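Local atomic coordinates of conserved protein (Methanothermobacter thermautotrophicus, PDB entry 1I36), a protein that is of unknown function but binds NADP and resembles 3-hydroxyacid dehydrogenases in structure, so it is probably a nucleotide-dependent oxidoreductase. Residues E25-L30 with T47-E52; A72-G77 with S99-K104; R124-G129 with G153-I158; R218-M223 with C241-F246. The protein carries 1 engineered substitution. All blocks are in the same frame, centred on the assembly; numbering follows the deposited sequence.

Interaction 1 of 4, residues E25-L30 with T47-E52; sequences EVVTSL and TETSEE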
loop_
_atom_site.group_PDB
_atom_site.type_symbol
_atom_site.label_atom_id
_atom_site.label_comp_id
_atom_site.label_asym_id
_atom_site.label_seq_id
_atom_site.Cartn_x
_atom_site.Cartn_y
_atom_site.Cartn_z
ATOM N N GLU A 25 -20.968 37.045 8.740
ATOM C CA GLU A 25 -20.184 37.913 9.601
ATOM C C GLU A 25 -19.270 37.009 10.441
ATOM O O GLU A 25 -19.749 36.135 11.127
ATOM C CB GLU A 25 -21.062 38.715 10.552
ATOM C CG GLU A 25 -20.266 39.899 11.088
ATOM C CD GLU A 25 -20.699 40.364 12.452
ATOM O OE1 GLU A 25 -21.845 40.071 12.866
ATOM O OE2 GLU A 25 -19.876 41.045 13.107
ATOM N N VAL A 26 -17.961 37.170 10.317
ATOM C CA VAL A 26 -17.008 36.352 11.063
ATOM C C VAL A 26 -16.411 37.197 12.178
ATOM O O VAL A 26 -16.068 38.354 11.942
ATOM C CB VAL A 26 -15.907 35.810 10.119
ATOM C CG1 VAL A 26 -16.556 35.038 8.999
ATOM C CG2 VAL A 26 -15.148 36.939 9.468
ATOM N N VAL A 27 -16.313 36.636 13.388
ATOM C CA VAL A 27 -15.784 37.392 14.534
ATOM C C VAL A 27 -14.711 36.626 15.303
ATOM O O VAL A 27 -14.676 35.405 15.279
ATOM C CB VAL A 27 -16.901 37.810 15.562
ATOM C CG1 VAL A 27 -18.139 38.368 14.859
ATOM C CG2 VAL A 27 -17.261 36.673 16.478
ATOM N N THR A 28 -13.844 37.356 15.992
ATOM C CA THR A 28 -12.793 36.716 16.774
ATOM C C THR A 28 -12.280 37.717 17.823
ATOM O O THR A 28 -12.497 38.915 17.672
ATOM C CB THR A 28 -11.613 36.277 15.855
ATOM O OG1 THR A 28 -10.810 35.333 16.553
ATOM C CG2 THR A 28 -10.750 37.458 15.481
ATOM N N SER A 29 -11.632 37.207 18.875
ATOM C CA SER A 29 -11.076 38.031 19.943
ATOM C C SER A 29 -9.574 38.105 19.767
ATOM O O SER A 29 -8.909 37.073 19.698
ATOM C CB SER A 29 -11.397 37.409 21.297
ATOM O OG SER A 29 -10.814 38.152 22.345
ATOM N N LEU A 30 -9.031 39.320 19.690
ATOM C CA LEU A 30 -7.584 39.498 19.499
ATOM C C LEU A 30 -6.774 39.788 20.773
ATOM O O LEU A 30 -5.555 39.973 20.706
ATOM C CB LEU A 30 -7.308 40.580 18.462
ATOM C CG LEU A 30 -7.772 40.291 17.029
ATOM C CD1 LEU A 30 -7.562 41.538 16.184
ATOM C CD2 LEU A 30 -7.006 39.112 16.443
ATOM N N THR A 47 -14.698 40.897 12.549
ATOM C CA THR A 47 -15.196 41.771 13.588
ATOM C C THR A 47 -14.430 41.448 14.868
ATOM O O THR A 47 -14.412 40.305 15.307
ATOM C CB THR A 47 -16.704 41.578 13.790
ATOM O OG1 THR A 47 -17.395 42.034 12.616
ATOM C CG2 THR A 47 -17.190 42.351 15.005
ATOM N N GLU A 48 -13.753 42.448 15.425
ATOM C CA GLU A 48 -12.983 42.277 16.655
ATOM C C GLU A 48 -13.911 42.452 17.828
ATOM O O GLU A 48 -14.589 43.468 17.944
ATOM C CB GLU A 48 -11.831 43.274 16.674
ATOM C CG GLU A 48 -10.864 42.961 15.553
ATOM C CD GLU A 48 -9.801 44.023 15.304
ATOM O OE1 GLU A 48 -9.471 44.806 16.230
ATOM O OE2 GLU A 48 -9.280 44.048 14.171
ATOM N N THR A 49 -13.919 41.482 18.729
ATOM C CA THR A 49 -14.839 41.531 19.847
ATOM C C THR A 49 -14.288 40.848 21.090
ATOM O O THR A 49 -13.131 40.457 21.118
ATOM C CB THR A 49 -16.152 40.882 19.422
ATOM O OG1 THR A 49 -17.146 41.088 20.437
ATOM C CG2 THR A 49 -15.952 39.374 19.193
ATOM N N SER A 50 -15.110 40.704 22.128
ATOM C CA SER A 50 -14.637 40.067 23.355
ATOM C C SER A 50 -14.652 38.546 23.202
ATOM O O SER A 50 -15.331 38.004 22.325
ATOM C CB SER A 50 -15.499 40.472 24.553
ATOM O OG SER A 50 -16.778 39.848 24.523
ATOM N N GLU A 51 -13.920 37.873 24.080
ATOM C CA GLU A 51 -13.814 36.424 24.095
ATOM C C GLU A 51 -15.203 35.826 24.273
ATOM O O GLU A 51 -15.589 34.920 23.541
ATOM C CB GLU A 51 -12.883 36.004 25.233
ATOM C CG GLU A 51 -12.560 34.522 25.360
ATOM C CD GLU A 51 -11.845 34.202 26.686
ATOM O OE1 GLU A 51 -11.154 35.104 27.210
ATOM O OE2 GLU A 51 -11.983 33.071 27.208
ATOM N N GLU A 52 -15.972 36.371 25.212
ATOM C CA GLU A 52 -17.328 35.894 25.470
ATOM C C GLU A 52 -18.318 36.146 24.337
ATOM O O GLU A 52 -19.254 35.365 24.144
ATOM C CB GLU A 52 -17.850 36.417 26.806
ATOM C CG GLU A 52 -17.357 35.541 27.971
ATOM C CD GLU A 52 -17.765 36.045 29.350
ATOM O OE1 GLU A 52 -18.976 36.330 29.569
ATOM O OE2 GLU A 52 -16.863 36.119 30.217
HETATM O O HOH W 1 -10.632 40.849 22.993
HETATM O O HOH W 2 -10.795 41.534 19.640
#
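Glu25 and Thr47 are joined side chain to side chain: Glu25 OE2 accepts from Thr47 OG1 at 2.7 Å through the lone pair directed away from the other carboxylate oxygen. The glutamate, its CG anti to the backbone N (chi1 -162°) and its chain extended beyond, crosses the threonine at about a right angle. An alanine here in place of the glutamate would probably leave the Thr47 hydroxyl without this acceptor. The backbones pair as parallel strands. Val26 O accepts from Thr47 N at 3.0 Å, Thr47 O from Thr28 N at 3.1 Å, and Thr28 O from Thr49 N at 3.1 Å. Thr49 O receives hydrogens from two waters, one also bonded to Ser29 OG, the other accepting from Leu30 N. Beta-branched Val27 and Thr47 suit extended backbone and lie side by side, with Val27 CG1 3.7 Å from Thr47 CB. Glu48 points to the opposite face, where its carboxylate pairs with Arg42 while Leu30 CD1 rests 3.5 Å from Glu48 CD. Thr28 OG1 is hydrogen-bonded to Phe5 O of strand 2-6. Helix 35-44 links the two strands in a Rossmann beta-alpha-beta unit, and the mix of backbone, side-chain and water partners implies a sheet margin grading into solvent.

Interaction 2 of 4, residues A72-G77 with S99-K104; sequences AARRAG and SSLIEK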
loop_
_atom_site.group_PDB
_atom_site.type_symbol
_atom_site.label_atom_id
_atom_site.label_comp_id
_atom_site.label_asym_id
_atom_site.label_seq_id
_atom_site.Cartn_x
_atom_site.Cartn_y
_atom_site.Cartn_z
ATOM N N ALA A 72 -8.576 25.646 25.412
ATOM C CA ALA A 72 -9.523 26.478 24.686
ATOM C C ALA A 72 -10.935 25.936 24.904
ATOM O O ALA A 72 -11.858 26.703 25.088
ATOM C CB ALA A 72 -9.189 26.480 23.189
ATOM N N ALA A 73 -11.108 24.612 24.846
ATOM C CA ALA A 73 -12.435 24.031 25.045
ATOM C C ALA A 73 -12.945 24.256 26.481
ATOM O O ALA A 73 -14.145 24.461 26.695
ATOM C CB ALA A 73 -12.402 22.521 24.727
ATOM N N ARG A 74 -12.056 24.089 27.467
ATOM C CA ARG A 74 -12.441 24.313 28.860
ATOM C C ARG A 74 -12.999 25.737 28.977
ATOM O O ARG A 74 -14.100 25.927 29.483
ATOM C CB ARG A 74 -11.217 24.133 29.797
ATOM C CG ARG A 74 -11.456 24.633 31.259
ATOM C CD ARG A 74 -12.427 23.756 31.998
ATOM N NE ARG A 74 -11.811 22.506 32.424
ATOM C CZ ARG A 74 -12.410 21.584 33.169
ATOM N NH1 ARG A 74 -13.657 21.752 33.578
ATOM N NH2 ARG A 74 -11.749 20.501 33.521
ATOM N N ARG A 75 -12.289 26.730 28.438
ATOM C CA ARG A 75 -12.759 28.116 28.512
ATOM C C ARG A 75 -14.051 28.375 27.745
ATOM O O ARG A 75 -14.958 29.041 28.243
ATOM C CB ARG A 75 -11.702 29.091 27.994
ATOM C CG ARG A 75 -10.528 29.269 28.937
ATOM C CD ARG A 75 -9.577 30.344 28.435
ATOM N NE ARG A 75 -8.843 29.891 27.263
ATOM C CZ ARG A 75 -7.742 29.138 27.298
ATOM N NH1 ARG A 75 -7.232 28.751 28.455
ATOM N NH2 ARG A 75 -7.178 28.730 26.163
ATOM N N ALA A 76 -14.122 27.866 26.520
ATOM C CA ALA A 76 -15.313 28.069 25.703
ATOM C C ALA A 76 -16.526 27.293 26.244
ATOM O O ALA A 76 -17.659 27.795 26.240
ATOM C CB ALA A 76 -15.003 27.662 24.268
ATOM N N GLY A 77 -16.272 26.121 26.801
ATOM C CA GLY A 77 -17.344 25.274 27.308
ATOM C C GLY A 77 -18.230 25.830 28.413
ATOM O O GLY A 77 -19.301 25.276 28.690
ATOM N N SER A 99 -14.786 17.335 23.767
ATOM C CA SER A 99 -16.246 17.264 23.679
ATOM C C SER A 99 -16.894 17.331 25.080
ATOM O O SER A 99 -17.892 18.028 25.274
ATOM C CB SER A 99 -16.686 15.946 23.050
ATOM O OG SER A 99 -18.067 16.039 22.737
ATOM N N SER A 100 -16.342 16.601 26.041
ATOM C CA SER A 100 -16.911 16.612 27.391
ATOM C C SER A 100 -16.842 17.981 28.065
ATOM O O SER A 100 -17.611 18.258 28.989
ATOM C CB SER A 100 -16.272 15.535 28.258
ATOM O OG SER A 100 -14.924 15.864 28.551
ATOM N N LEU A 101 -15.946 18.845 27.589
ATOM C CA LEU A 101 -15.762 20.215 28.107
ATOM C C LEU A 101 -16.803 21.213 27.584
ATOM O O LEU A 101 -16.981 22.296 28.146
ATOM C CB LEU A 101 -14.342 20.704 27.766
ATOM C CG LEU A 101 -13.303 19.938 28.592
ATOM C CD1 LEU A 101 -11.855 20.342 28.158
ATOM C CD2 LEU A 101 -13.518 20.238 30.092
ATOM N N ILE A 102 -17.435 20.903 26.465
ATOM C CA ILE A 102 -18.490 21.781 25.907
ATOM C C ILE A 102 -19.788 21.228 26.576
ATOM O O ILE A 102 -20.510 20.412 26.023
ATOM C CB ILE A 102 -18.543 21.652 24.351
ATOM C CG1 ILE A 102 -17.162 22.036 23.760
ATOM C CG2 ILE A 102 -19.718 22.499 23.755
ATOM C CD1 ILE A 102 -16.565 23.367 24.269
ATOM N N GLU A 103 -20.014 21.631 27.820
ATOM C CA GLU A 103 -21.147 21.135 28.617
ATOM C C GLU A 103 -22.559 21.592 28.243
ATOM O O GLU A 103 -23.534 20.891 28.512
ATOM C CB GLU A 103 -20.874 21.448 30.104
ATOM C CG GLU A 103 -19.608 20.765 30.594
ATOM C CD GLU A 103 -19.059 21.324 31.911
ATOM O OE1 GLU A 103 -19.590 22.347 32.425
ATOM O OE2 GLU A 103 -18.061 20.733 32.410
ATOM N N LYS A 104 -22.658 22.719 27.566
ATOM C CA LYS A 104 -23.951 23.271 27.195
ATOM C C LYS A 104 -24.149 23.434 25.699
ATOM O O LYS A 104 -25.118 24.047 25.279
ATOM C CB LYS A 104 -24.091 24.655 27.814
ATOM C CG LYS A 104 -23.989 24.698 29.306
ATOM C CD LYS A 104 -24.405 26.070 29.793
ATOM C CE LYS A 104 -23.289 27.093 29.687
ATOM N NZ LYS A 104 -22.504 27.112 30.973
HETATM O O HOH W 3 -15.830 23.919 30.095
HETATM O O HOH W 4 -16.124 23.279 32.652
HETATM O O HOH W 5 -20.808 24.612 26.454
HETATM O O HOH W 6 -20.026 25.016 31.794
#
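Leu101 and Ala73 carry much of the apolar contact, at the place where the end of one helix lies against another. Leu101 CB stands 4.0 Å from Ala73 CB, and the small alanine lets the backbones come this near. The two leucine methyls then diverge: Leu101 CD1 settles beside the main chain, 3.8 Å from Arg74 N, while CD2 reaches the arginine side chain. Ile102 adds its terminal methyl, CD1, which lies 3.6 Å from Ala73 O and also touches Gly77 CA.

A second kind of contact sets a methyl on a flat cation. The Arg74 chain, with CG anti to the backbone N (chi1 168°), bends twice further on and crosses Leu101 at about a right angle, and Leu101 CD2 sits over the centre of one guanidinium face, 3.5 Å from Arg74 CZ. An alanine in place of the leucine would take CD2 from over the guanidinium and would probably open a gap there, leaving the group freer to turn.

Helices 69-77 and 92-101 are successive crossover helices of the Rossmann-type domain, and Tyr84 of the intervening strand 83-86 touches Ala73, Ala76 and Ile102. Arg75, pointing away from this contact, touches the bound NADP.

Backbone packs on backbone at Gly77, whose CA makes a C-H...O contact of 3.1 Å with Leu101 O. Any CB here would clash with that oxygen, hence the glycine.

Water supplies the polar links. One molecule donates to both Arg74 O and Leu101 O; another connects Arg74 NH1 with Glu103 OE2. Gly77 O accepts from two more, of which one is held by Lys104 N and the other also donates to Glu103 OE1.

Interaction 3 of 4, residues R124-G129 with G153-I158; sequences RIIASG and GDASAI
Asp154, whose carboxylate is flat, meets Ser128 through its CB rather than through either face of that group: Asp154 CB lies 3.7 Å from Ser128 OG. The carboxylate itself is engaged beyond the contact, OD2 accepting from the backbone N atoms of Arg150 and Glu151. No aromatic ring takes part, and the rest is small or branched side chains. Ser128 OG, placed between the backbone N and the carbonyl carbon (chi1 73°), accepts from Ala155 N at 3.1 Å with an N-H...O angle of 161°. The same hydroxyl is bonded to Glu151 O, and a buried serine is suited to serve both a helix amide and a nearby carbonyl. Beside it Ala155 is small enough to let the helix start close in, its CB 4.0 Å from Ile126 CG1. The isoleucine's terminal methyl, CD1, goes further, lying 3.6 Å from Ala155 O and equally near Ile158 CG2, as the two isoleucines cross obliquely. Gly153 takes the N-cap position, with a positive phi (107°) that a glycine tolerates well. The contact thus seats the first turn of helix 154-182 on strand 124-128, which runs between strands 106-112 and 144-147, while Met192 of the second subunit packs on Ile126 and Ile158.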
loop_
_atom_site.group_PDB
_atom_site.type_symbol
_atom_site.label_atom_id
_atom_site.label_comp_id
_atom_site.label_asym_id
_atom_site.label_seq_id
_atom_site.Cartn_x
_atom_site.Cartn_y
_atom_site.Cartn_z
ATOM N N ARG A 124 -11.407 19.704 1.468
ATOM C CA ARG A 124 -12.434 18.822 1.982
ATOM C C ARG A 124 -12.238 18.717 3.501
ATOM O O ARG A 124 -11.102 18.558 4.008
ATOM C CB ARG A 124 -12.346 17.434 1.351
ATOM C CG ARG A 124 -13.267 16.345 1.972
ATOM C CD ARG A 124 -14.755 16.730 2.098
ATOM N NE ARG A 124 -15.382 17.224 0.864
ATOM C CZ ARG A 124 -15.874 16.457 -0.113
ATOM N NH1 ARG A 124 -15.805 15.134 -0.025
ATOM N NH2 ARG A 124 -16.500 17.019 -1.151
ATOM N N ILE A 125 -13.342 18.890 4.227
ATOM C CA ILE A 125 -13.309 18.770 5.670
ATOM C C ILE A 125 -14.336 17.697 6.034
ATOM O O ILE A 125 -15.488 17.779 5.610
ATOM C CB ILE A 125 -13.746 20.098 6.315
ATOM C CG1 ILE A 125 -12.717 21.181 6.032
ATOM C CG2 ILE A 125 -13.982 19.929 7.834
ATOM C CD1 ILE A 125 -13.248 22.567 6.435
ATOM N N ILE A 126 -13.954 16.693 6.799
ATOM C CA ILE A 126 -14.969 15.716 7.203
ATOM C C ILE A 126 -15.342 16.079 8.653
ATOM O O ILE A 126 -14.502 16.593 9.404
ATOM C CB ILE A 126 -14.511 14.243 7.043
ATOM C CG1 ILE A 126 -13.269 13.967 7.882
ATOM C CG2 ILE A 126 -14.241 13.936 5.525
ATOM C CD1 ILE A 126 -12.909 12.440 7.959
ATOM N N ALA A 127 -16.589 15.820 9.035
ATOM C CA ALA A 127 -17.070 16.192 10.372
ATOM C C ALA A 127 -17.944 15.099 10.962
ATOM O O ALA A 127 -18.752 14.466 10.261
ATOM C CB ALA A 127 -17.864 17.534 10.272
ATOM N N SER A 128 -17.786 14.889 12.271
ATOM C CA SER A 128 -18.539 13.849 12.951
ATOM C C SER A 128 -19.176 14.387 14.228
ATOM O O SER A 128 -18.679 15.343 14.820
ATOM C CB SER A 128 -17.635 12.643 13.229
ATOM O OG SER A 128 -16.699 12.903 14.272
ATOM N N GLY A 129 -20.270 13.749 14.645
ATOM C CA GLY A 129 -20.996 14.182 15.834
ATOM C C GLY A 129 -22.447 14.400 15.437
ATOM O O GLY A 129 -22.759 14.582 14.245
ATOM N N GLY A 153 -14.651 12.395 17.528
ATOM C CA GLY A 153 -13.568 11.439 17.531
ATOM C C GLY A 153 -13.532 10.632 16.223
ATOM O O GLY A 153 -12.438 10.256 15.775
ATOM N N ASP A 154 -14.692 10.405 15.585
ATOM C CA ASP A 154 -14.722 9.623 14.344
ATOM C C ASP A 154 -14.003 10.288 13.189
ATOM O O ASP A 154 -13.176 9.641 12.543
ATOM C CB ASP A 154 -16.143 9.229 13.922
ATOM C CG ASP A 154 -16.803 8.284 14.907
ATOM O OD1 ASP A 154 -16.102 7.654 15.726
ATOM O OD2 ASP A 154 -18.032 8.141 14.837
ATOM N N ALA A 155 -14.252 11.579 12.970
ATOM C CA ALA A 155 -13.579 12.308 11.883
ATOM C C ALA A 155 -12.050 12.326 12.060
ATOM O O ALA A 155 -11.296 12.089 11.102
ATOM C CB ALA A 155 -14.132 13.727 11.802
ATOM N N SER A 156 -11.589 12.650 13.271
ATOM C CA SER A 156 -10.163 12.644 13.567
ATOM C C SER A 156 -9.585 11.222 13.397
ATOM O O SER A 156 -8.458 11.067 12.918
ATOM C CB SER A 156 -9.905 13.184 14.984
ATOM O OG SER A 156 -10.142 14.603 14.936
ATOM N N ALA A 157 -10.326 10.198 13.811
ATOM C CA ALA A 157 -9.857 8.822 13.645
ATOM C C ALA A 157 -9.709 8.489 12.171
ATOM O O ALA A 157 -8.794 7.786 11.816
ATOM C CB ALA A 157 -10.831 7.798 14.294
ATOM N N ILE A 158 -10.726 8.805 11.373
ATOM C CA ILE A 158 -10.668 8.558 9.940
ATOM C C ILE A 158 -9.455 9.252 9.293
ATOM O O ILE A 158 -8.753 8.676 8.431
ATOM C CB ILE A 158 -11.955 9.056 9.239
ATOM C CG1 ILE A 158 -13.131 8.159 9.606
ATOM C CG2 ILE A 158 -11.765 9.026 7.685
ATOM C CD1 ILE A 158 -14.515 8.893 9.539
#

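Interaction 4 of 4, residues R218-M223 with C241-F246; sequences RRYEEM and CIIRIF
Met223 reaches across to three residues of the facing helix. Met223 CB lies 3.8 Å from Ile243 CG1. Met223 CG comes 4.0 Å from Phe246 CD1 and is as near Ile242 CG2. The chain then bends at chi2 (-56°) and again at chi3, so that SD and CE both lie beside one methyl: Met223 SD is 3.9 Å from Ile242 CG2, and CE stays at much the same distance. An unbranched, flexible methionine suits this buried place because it can follow the uneven surface left by a phenylalanine and two isoleucines. The Phe246 ring takes Arg219 CB over one face, offset toward the rim, in a CH-pi contact of 4.0 Å to the ring centroid. Only the aliphatic root of the arginine is used, since its charged end leads away from this helix. Tyr220 CE1 lies 3.5 Å from Ile243 CG2, and Ile243 O lies in plane at the edge of the Tyr220 ring. The helices are antiparallel, with axes 9.2 Å apart and a crossing angle of -161°. On helix 238-249, Cys241 forms a disulfide with Cys241 of the second subunit. This apolar antiparallel pairing is consistent with the helical C-terminal domain of the 6-phosphogluconate dehydrogenase clan, in which the DUF1932 family is placed.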
loop_
_atom_site.group_PDB
_atom_site.type_symbol
_atom_site.label_atom_id
_atom_site.label_comp_id
_atom_site.label_asym_id
_atom_site.label_seq_id
_atom_site.Cartn_x
_atom_site.Cartn_y
_atom_site.Cartn_z
ATOM N N ARG A 218 9.367 15.930 8.890
ATOM C CA ARG A 218 7.982 16.142 9.296
ATOM C C ARG A 218 7.231 14.806 9.325
ATOM O O ARG A 218 6.457 14.553 10.246
ATOM C CB ARG A 218 7.282 17.138 8.364
ATOM C CG ARG A 218 5.790 17.399 8.699
ATOM C CD ARG A 218 5.578 18.005 10.109
ATOM N NE ARG A 218 4.170 17.956 10.545
ATOM C CZ ARG A 218 3.762 17.557 11.754
ATOM N NH1 ARG A 218 4.646 17.171 12.670
ATOM N NH2 ARG A 218 2.464 17.515 12.045
ATOM N N ARG A 219 7.491 13.950 8.333
ATOM C CA ARG A 219 6.850 12.642 8.252
ATOM C C ARG A 219 7.159 11.783 9.472
ATOM O O ARG A 219 6.315 11.010 9.930
ATOM C CB ARG A 219 7.303 11.885 6.993
ATOM C CG ARG A 219 6.772 12.436 5.680
ATOM C CD ARG A 219 5.258 12.279 5.551
ATOM N NE ARG A 219 4.869 12.337 4.150
ATOM C CZ ARG A 219 4.739 13.455 3.446
ATOM N NH1 ARG A 219 4.945 14.637 4.019
ATOM N NH2 ARG A 219 4.488 13.383 2.141
ATOM N N TYR A 220 8.389 11.886 9.961
ATOM C CA TYR A 220 8.819 11.122 11.122
ATOM C C TYR A 220 8.030 11.543 12.365
ATOM O O TYR A 220 7.562 10.683 13.128
ATOM C CB TYR A 220 10.311 11.312 11.363
ATOM C CG TYR A 220 10.791 10.615 12.593
ATOM C CD1 TYR A 220 10.964 9.236 12.602
ATOM C CD2 TYR A 220 11.076 11.328 13.759
ATOM C CE1 TYR A 220 11.411 8.573 13.728
ATOM C CE2 TYR A 220 11.528 10.673 14.904
ATOM C CZ TYR A 220 11.694 9.293 14.878
ATOM O OH TYR A 220 12.145 8.623 15.996
ATOM N N GLU A 221 7.883 12.858 12.542
ATOM C CA GLU A 221 7.141 13.433 13.666
ATOM C C GLU A 221 5.673 13.019 13.521
ATOM O O GLU A 221 5.025 12.650 14.490
ATOM C CB GLU A 221 7.208 14.972 13.663
ATOM C CG GLU A 221 8.603 15.628 13.752
ATOM C CD GLU A 221 9.412 15.201 14.957
ATOM O OE1 GLU A 221 8.861 15.151 16.083
ATOM O OE2 GLU A 221 10.621 14.918 14.771
ATOM N N GLU A 222 5.156 13.111 12.300
ATOM C CA GLU A 222 3.779 12.745 12.017
ATOM C C GLU A 222 3.500 11.286 12.336
ATOM O O GLU A 222 2.426 10.962 12.842
ATOM C CB GLU A 222 3.422 13.030 10.569
ATOM C CG GLU A 222 3.126 14.485 10.236
ATOM C CD GLU A 222 2.945 14.713 8.731
ATOM O OE1 GLU A 222 3.554 13.967 7.939
ATOM O OE2 GLU A 222 2.212 15.632 8.327
ATOM N N MET A 223 4.468 10.408 12.070
ATOM C CA MET A 223 4.288 8.985 12.353
ATOM C C MET A 223 4.288 8.690 13.843
ATOM O O MET A 223 3.618 7.766 14.275
ATOM C CB MET A 223 5.340 8.116 11.661
ATOM C CG MET A 223 4.968 7.693 10.257
ATOM S SD MET A 223 3.390 6.806 10.107
ATOM C CE MET A 223 3.509 5.693 11.307
ATOM N N CYS A 241 8.148 -0.235 12.501
ATOM C CA CYS A 241 9.022 -0.397 11.336
ATOM C C CYS A 241 8.942 0.813 10.424
ATOM O O CYS A 241 9.969 1.305 9.941
ATOM C CB CYS A 241 8.660 -1.677 10.581
ATOM S SG CYS A 241 8.950 -3.210 11.545
ATOM N N ILE A 242 7.727 1.332 10.218
ATOM C CA ILE A 242 7.540 2.501 9.364
ATOM C C ILE A 242 8.349 3.679 9.910
ATOM O O ILE A 242 8.985 4.404 9.143
ATOM C CB ILE A 242 6.035 2.877 9.220
ATOM C CG1 ILE A 242 5.279 1.790 8.442
ATOM C CG2 ILE A 242 5.867 4.200 8.483
ATOM C CD1 ILE A 242 3.747 1.912 8.579
ATOM N N ILE A 243 8.329 3.852 11.232
ATOM C CA ILE A 243 9.077 4.930 11.899
ATOM C C ILE A 243 10.583 4.740 11.640
ATOM O O ILE A 243 11.291 5.697 11.346
ATOM C CB ILE A 243 8.768 4.972 13.437
ATOM C CG1 ILE A 243 7.631 5.960 13.743
ATOM C CG2 ILE A 243 9.990 5.392 14.242
ATOM C CD1 ILE A 243 7.240 5.982 15.239
ATOM N N ARG A 244 11.054 3.499 11.707
ATOM C CA ARG A 244 12.466 3.223 11.439
ATOM C C ARG A 244 12.873 3.663 10.020
ATOM O O ARG A 244 13.970 4.199 9.833
ATOM C CB ARG A 244 12.785 1.751 11.664
ATOM C CG ARG A 244 12.619 1.304 13.111
ATOM C CD ARG A 244 13.260 -0.045 13.350
ATOM N NE ARG A 244 14.676 0.042 13.018
ATOM C CZ ARG A 244 15.434 -0.966 12.593
ATOM N NH1 ARG A 244 14.926 -2.189 12.454
ATOM N NH2 ARG A 244 16.688 -0.717 12.220
ATOM N N ILE A 245 11.981 3.491 9.035
ATOM C CA ILE A 245 12.274 3.909 7.659
ATOM C C ILE A 245 12.350 5.440 7.594
ATOM O O ILE A 245 13.279 6.005 6.997
ATOM C CB ILE A 245 11.192 3.422 6.636
ATOM C CG1 ILE A 245 11.226 1.895 6.472
ATOM C CG2 ILE A 245 11.368 4.123 5.301
ATOM C CD1 ILE A 245 12.461 1.356 5.794
ATOM N N PHE A 246 11.363 6.121 8.170
ATOM C CA PHE A 246 11.384 7.579 8.133
ATOM C C PHE A 246 12.569 8.148 8.904
ATOM O O PHE A 246 13.086 9.214 8.559
ATOM C CB PHE A 246 10.054 8.165 8.578
ATOM C CG PHE A 246 9.015 8.133 7.496
ATOM C CD1 PHE A 246 7.889 7.336 7.611
ATOM C CD2 PHE A 246 9.210 8.851 6.312
ATOM C CE1 PHE A 246 6.966 7.242 6.566
ATOM C CE2 PHE A 246 8.298 8.764 5.264
ATOM C CZ PHE A 246 7.169 7.946 5.400
#

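Interactions 1 to 3 belong to the part built on the eight-stranded sheet, while interaction 4 lies in the helical part, about 39 Å from interaction 1 between centres. Interactions 1 and 3 reach the same sheet, but 1 joins strands at a watered outer edge and 3 is fully buried, with one serine bond among aliphatic groups. Interaction 2 is partly exposed, its methyl packing running from the buried Ala73 out to an exposed arginine, with bridging waters; it touches interaction 1 where Glu51 packs on Arg75. Helix 154-182 starts in interaction 3 and runs on to pack against Met223 and Ile245 of interaction 4, which relies on apolar contacts. Both 3 and 4 also meet the second subunit.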